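Local coordinates for KLLA0F20702p (Kluyveromyces lactis, PDB 5Y5A), which binds Cdc13 as an Est1-family telomerase protein and so probably helps to bring telomerase to telomeres, at residues M430-I433 with K434-N438; E546-C549 with C550-L554. All blocks are in the same frame, centred on the assembly; numbering follows the deposited sequence.

Contact 1 of 2, residues M430-I433 with K434-N438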
loop_
_atom_site.group_PDB
_atom_site.type_symbol
_atom_site.label_atom_id
_atom_site.label_comp_id
_atom_site.label_asym_id
_atom_site.label_seq_id
_atom_site.Cartn_x
_atom_site.Cartn_y
_atom_site.Cartn_z
ATOM N N MET A 430 1.149 -15.546 -9.218
ATOM C CA MET A 430 2.284 -16.434 -9.395
ATOM C C MET A 430 3.487 -15.985 -8.580
ATOM O O MET A 430 4.193 -16.806 -8.004
ATOM C CB MET A 430 2.660 -16.530 -10.872
ATOM C CG MET A 430 1.516 -17.000 -11.745
ATOM S SD MET A 430 0.739 -18.489 -11.086
ATOM C CE MET A 430 2.122 -19.605 -11.173
ATOM N N CYS A 431 3.719 -14.684 -8.532
ATOM C CA CYS A 431 4.842 -14.165 -7.764
ATOM C C CYS A 431 4.637 -14.406 -6.277
ATOM O O CYS A 431 5.589 -14.699 -5.548
ATOM C CB CYS A 431 5.041 -12.681 -8.040
ATOM S SG CYS A 431 5.820 -12.373 -9.626
ATOM N N TRP A 432 3.393 -14.291 -5.828
ATOM C CA TRP A 432 3.077 -14.596 -4.438
ATOM C C TRP A 432 3.312 -16.070 -4.158
ATOM O O TRP A 432 3.994 -16.440 -3.194
ATOM C CB TRP A 432 1.627 -14.238 -4.114
ATOM C CG TRP A 432 1.247 -14.556 -2.695
ATOM C CD1 TRP A 432 1.896 -14.150 -1.558
ATOM C CD2 TRP A 432 0.118 -15.322 -2.257
ATOM N NE1 TRP A 432 1.242 -14.623 -0.441
ATOM C CE2 TRP A 432 0.141 -15.335 -0.843
ATOM C CE3 TRP A 432 -0.915 -15.992 -2.922
ATOM C CZ2 TRP A 432 -0.823 -16.002 -0.088
ATOM C CZ3 TRP A 432 -1.880 -16.643 -2.167
ATOM C CH2 TRP A 432 -1.821 -16.648 -0.766
ATOM N N ILE A 433 2.741 -16.907 -5.020
ATOM C CA ILE A 433 2.790 -18.349 -4.840
ATOM C C ILE A 433 4.229 -18.867 -4.788
ATOM O O ILE A 433 4.551 -19.686 -3.930
ATOM C CB ILE A 433 1.987 -19.054 -5.947
ATOM C CG1 ILE A 433 0.490 -18.797 -5.730
ATOM C CG2 ILE A 433 2.257 -20.548 -5.962
ATOM C CD1 ILE A 433 -0.402 -19.309 -6.832
ATOM N N LYS A 434 5.103 -18.361 -5.660
ATOM C CA LYS A 434 6.497 -18.804 -5.679
ATOM C C LYS A 434 7.299 -18.332 -4.461
ATOM O O LYS A 434 8.434 -18.770 -4.257
ATOM C CB LYS A 434 7.201 -18.319 -6.947
ATOM C CG LYS A 434 7.994 -17.046 -6.757
ATOM C CD LYS A 434 8.576 -16.545 -8.068
ATOM C CE LYS A 434 10.064 -16.818 -8.143
ATOM N NZ LYS A 434 10.638 -16.328 -9.426
ATOM N N SER A 435 6.718 -17.444 -3.664
ATOM C CA SER A 435 7.438 -16.810 -2.562
ATOM C C SER A 435 7.297 -17.536 -1.232
ATOM O O SER A 435 8.016 -17.237 -0.290
ATOM C CB SER A 435 6.962 -15.362 -2.370
ATOM O OG SER A 435 7.311 -14.544 -3.471
ATOM N N HIS A 436 6.340 -18.451 -1.137
ATOM C CA HIS A 436 6.061 -19.109 0.134
ATOM C C HIS A 436 5.801 -20.603 -0.081
ATOM O O HIS A 436 4.869 -20.993 -0.779
ATOM C CB HIS A 436 4.875 -18.435 0.831
ATOM C CG HIS A 436 5.008 -16.947 0.925
ATOM N ND1 HIS A 436 5.837 -16.328 1.838
ATOM C CD2 HIS A 436 4.440 -15.949 0.205
ATOM C CE1 HIS A 436 5.769 -15.021 1.682
ATOM N NE2 HIS A 436 4.938 -14.763 0.687
ATOM N N LYS A 437 6.638 -21.431 0.525
ATOM C CA LYS A 437 6.552 -22.875 0.354
ATOM C C LYS A 437 5.168 -23.439 0.675
ATOM O O LYS A 437 4.635 -24.245 -0.084
ATOM C CB LYS A 437 7.608 -23.560 1.212
ATOM C CG LYS A 437 9.017 -23.291 0.721
ATOM C CD LYS A 437 9.092 -23.457 -0.791
ATOM C CE LYS A 437 10.516 -23.308 -1.302
ATOM N NZ LYS A 437 10.576 -23.426 -2.781
ATOM N N ASN A 438 4.587 -23.008 1.791
ATOM C CA ASN A 438 3.264 -23.480 2.177
ATOM C C ASN A 438 2.197 -23.103 1.145
ATOM O O ASN A 438 1.273 -23.870 0.885
ATOM C CB ASN A 438 2.887 -22.930 3.557
ATOM C CG ASN A 438 2.994 -21.403 3.639
ATOM O OD1 ASN A 438 3.940 -20.804 3.121
ATOM N ND2 ASN A 438 2.026 -20.774 4.301
#
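Trp432 and His436 meet at a corner between two helices, where helix 421-433 runs out into a type I beta turn from Ile433 to His436 and helix 437-444 starts with His436 at its N-cap position. The tight side is the buried helix end. Lys434 N still makes a helical bond to Met430 O, and Ser435 N donates to Trp432 O at 2.9 Å, coming from above the carbonyl plane. With OG beside its own backbone N (chi1 -67°), Ser435 turns its hydroxyl back on the last helical turn and gives it to Cys431 O, so that the N-H and the hydroxyl of Ser435 both grip carbonyls of the helix end.

The other side is looser. Lys437 and Asn438 open the next helix without touching 430-433; Asn438 is exposed, and Lys437 reaches the backbone of the bound peptide with NZ. His436, partly exposed, links the two sides. The imidazole plane is inclined at 62° to the five-membered ring of Trp432, neither stacked nor edge-to-face, while His436 NE2 bonds to Pro493 O and Trp432 NE1 to His373. The two rings come closest at His436 CD2 and Trp432 NE1, 3.5 Å apart, and CD2 lies equally near Trp432 O.

Contact 2 of 2, residues E546-C549 with C550-L554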
loop_
_atom_site.group_PDB
_atom_site.type_symbol
_atom_site.label_atom_id
_atom_site.label_comp_id
_atom_site.label_asym_id
_atom_site.label_seq_id
_atom_site.Cartn_x
_atom_site.Cartn_y
_atom_site.Cartn_z
ATOM N N GLU A 546 5.036 -27.523 -13.694
ATOM C CA GLU A 546 6.024 -28.590 -13.752
ATOM C C GLU A 546 5.815 -29.618 -12.642
ATOM O O GLU A 546 5.877 -30.814 -12.888
ATOM C CB GLU A 546 7.439 -28.018 -13.676
ATOM C CG GLU A 546 8.514 -28.998 -14.125
ATOM C CD GLU A 546 9.862 -28.763 -13.458
ATOM O OE1 GLU A 546 9.933 -27.940 -12.519
ATOM O OE2 GLU A 546 10.851 -29.407 -13.875
ATOM N N LYS A 547 5.530 -29.157 -11.428
ATOM C CA LYS A 547 5.386 -30.079 -10.308
ATOM C C LYS A 547 4.010 -30.029 -9.642
ATOM O O LYS A 547 3.898 -30.245 -8.436
ATOM C CB LYS A 547 6.480 -29.802 -9.273
ATOM C CG LYS A 547 7.884 -30.076 -9.799
ATOM C CD LYS A 547 8.965 -29.652 -8.817
ATOM C CE LYS A 547 10.337 -30.127 -9.289
ATOM N NZ LYS A 547 11.425 -29.778 -8.332
ATOM N N ASN A 548 2.966 -29.748 -10.421
ATOM C CA ASN A 548 1.611 -29.761 -9.878
ATOM C C ASN A 548 1.240 -31.196 -9.514
ATOM O O ASN A 548 1.797 -32.137 -10.068
ATOM C CB ASN A 548 0.595 -29.158 -10.870
ATOM C CG ASN A 548 0.213 -30.119 -11.994
ATOM O OD1 ASN A 548 -0.726 -30.907 -11.859
ATOM N ND2 ASN A 548 0.933 -30.048 -13.111
ATOM N N CYS A 549 0.309 -31.359 -8.579
ATOM C CA CYS A 549 -0.053 -32.680 -8.082
ATOM C C CYS A 549 -1.456 -33.064 -8.521
ATOM O O CYS A 549 -2.085 -33.938 -7.926
ATOM C CB CYS A 549 0.043 -32.722 -6.550
ATOM S SG CYS A 549 1.618 -32.128 -5.851
ATOM N N CYS A 550 -1.949 -32.410 -9.565
ATOM C CA CYS A 550 -3.325 -32.614 -9.998
ATOM C C CYS A 550 -3.409 -33.229 -11.388
ATOM O O CYS A 550 -4.450 -33.151 -12.040
ATOM C CB CYS A 550 -4.088 -31.290 -9.971
ATOM S SG CYS A 550 -4.144 -30.509 -8.337
ATOM N N GLY A 551 -2.308 -33.821 -11.841
ATOM C CA GLY A 551 -2.308 -34.610 -13.062
ATOM C C GLY A 551 -2.202 -33.864 -14.380
ATOM O O GLY A 551 -2.356 -34.464 -15.445
ATOM N N PHE A 552 -1.936 -32.565 -14.331
ATOM C CA PHE A 552 -1.823 -31.790 -15.568
ATOM C C PHE A 552 -0.406 -31.883 -16.152
ATOM O O PHE A 552 0.588 -31.802 -15.424
ATOM C CB PHE A 552 -2.224 -30.330 -15.326
ATOM C CG PHE A 552 -3.677 -30.156 -14.966
ATOM C CD1 PHE A 552 -4.652 -30.147 -15.952
ATOM C CD2 PHE A 552 -4.066 -30.014 -13.643
ATOM C CE1 PHE A 552 -5.980 -30.000 -15.626
ATOM C CE2 PHE A 552 -5.401 -29.856 -13.309
ATOM C CZ PHE A 552 -6.356 -29.851 -14.298
ATOM N N LYS A 553 -0.333 -32.059 -17.467
ATOM C CA LYS A 553 0.928 -32.301 -18.167
ATOM C C LYS A 553 0.871 -31.696 -19.560
ATOM O O LYS A 553 -0.209 -31.535 -20.127
ATOM C CB LYS A 553 1.220 -33.808 -18.279
ATOM C CG LYS A 553 1.363 -34.549 -16.950
ATOM C CD LYS A 553 2.807 -34.564 -16.467
ATOM C CE LYS A 553 2.952 -35.310 -15.139
ATOM N NZ LYS A 553 2.181 -34.632 -14.050
ATOM N N LEU A 554 2.036 -31.400 -20.123
ATOM C CA LEU A 554 2.117 -30.889 -21.484
ATOM C C LEU A 554 2.039 -32.009 -22.514
ATOM O O LEU A 554 2.914 -32.866 -22.571
ATOM C CB LEU A 554 3.410 -30.102 -21.679
ATOM C CG LEU A 554 3.560 -29.348 -22.997
ATOM C CD1 LEU A 554 2.488 -28.284 -23.132
ATOM C CD2 LEU A 554 4.942 -28.729 -23.084
HETATM O O HOH W 1 0.496 -34.261 -11.206
#
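Asn548 reaches across to Phe552 and Cys550 and closes the loop between helix 526-546 and strand 552-555. Its CB points toward residues 550-554, and the first torsion sets CG between the backbone N and the carbonyl carbon (chi1 78°), which carries the amide into the bend of the chain. Asn548 CG lies 3.8 Å from Phe552 O. Beyond it the two branches divide the work.

OD1 accepts two N-H groups. The one from Cys550 N, at 3.0 Å from Asn548 OD1, completes an Asx turn; the one from Phe552 N, at 3.2 Å from the same oxygen, lies in the carbonyl plane on a lone pair. Asn548 OD1 also sits at the edge of the Phe552 ring, near its plane, 3.9 Å from Phe552 CD2. Asn548 ND2 donates to Phe552 O at 2.9 Å in a nearly straight bond (172°), with the acceptor in the amide plane, and also bonds to Leu545 O. One flat amide thus holds both the N-H and the C=O of Phe552, and these bonds fix its rotation. With an alanine here, the N-H groups of Cys550 and Phe552 would probably lose their shared acceptor and Phe552 O its ND2 donor, leaving the bend freer to move. A water spans the backbone of the same bend, donating to Asn548 O and accepting from Gly551 N.

Outward, Lys547 forms a salt bridge with an acidic side chain of the bound peptide, outside the two segments. Inward, the Phe552 ring packs on Cys450, Gln451 and Val454 of helix 447-462 and meets His563 edge-to-face, while the backbone of Lys553 pairs with Val562 of strand 560-563, and that of Gly551 with Thr564 just beyond the strand ends.

In the fold
From the N terminus the chain reaches contact 1 first, at the corner where helix 421-433 passes into helix 437-444. It then runs through helix 447-462 and, much later, helix 526-546, before contact 2 closes the short loop into the C-terminal hairpin. The two lie in series, neither nested nor crossed, with centres about 17 Å apart and no touch between them. Helix 437-444 bridges the gap: it begins in contact 1, and at its far end His444 shares a backbone hydrogen bond with Cys549 of contact 2. Lysines of both contacts also reach the bound peptide, consistent with a shared binding surface.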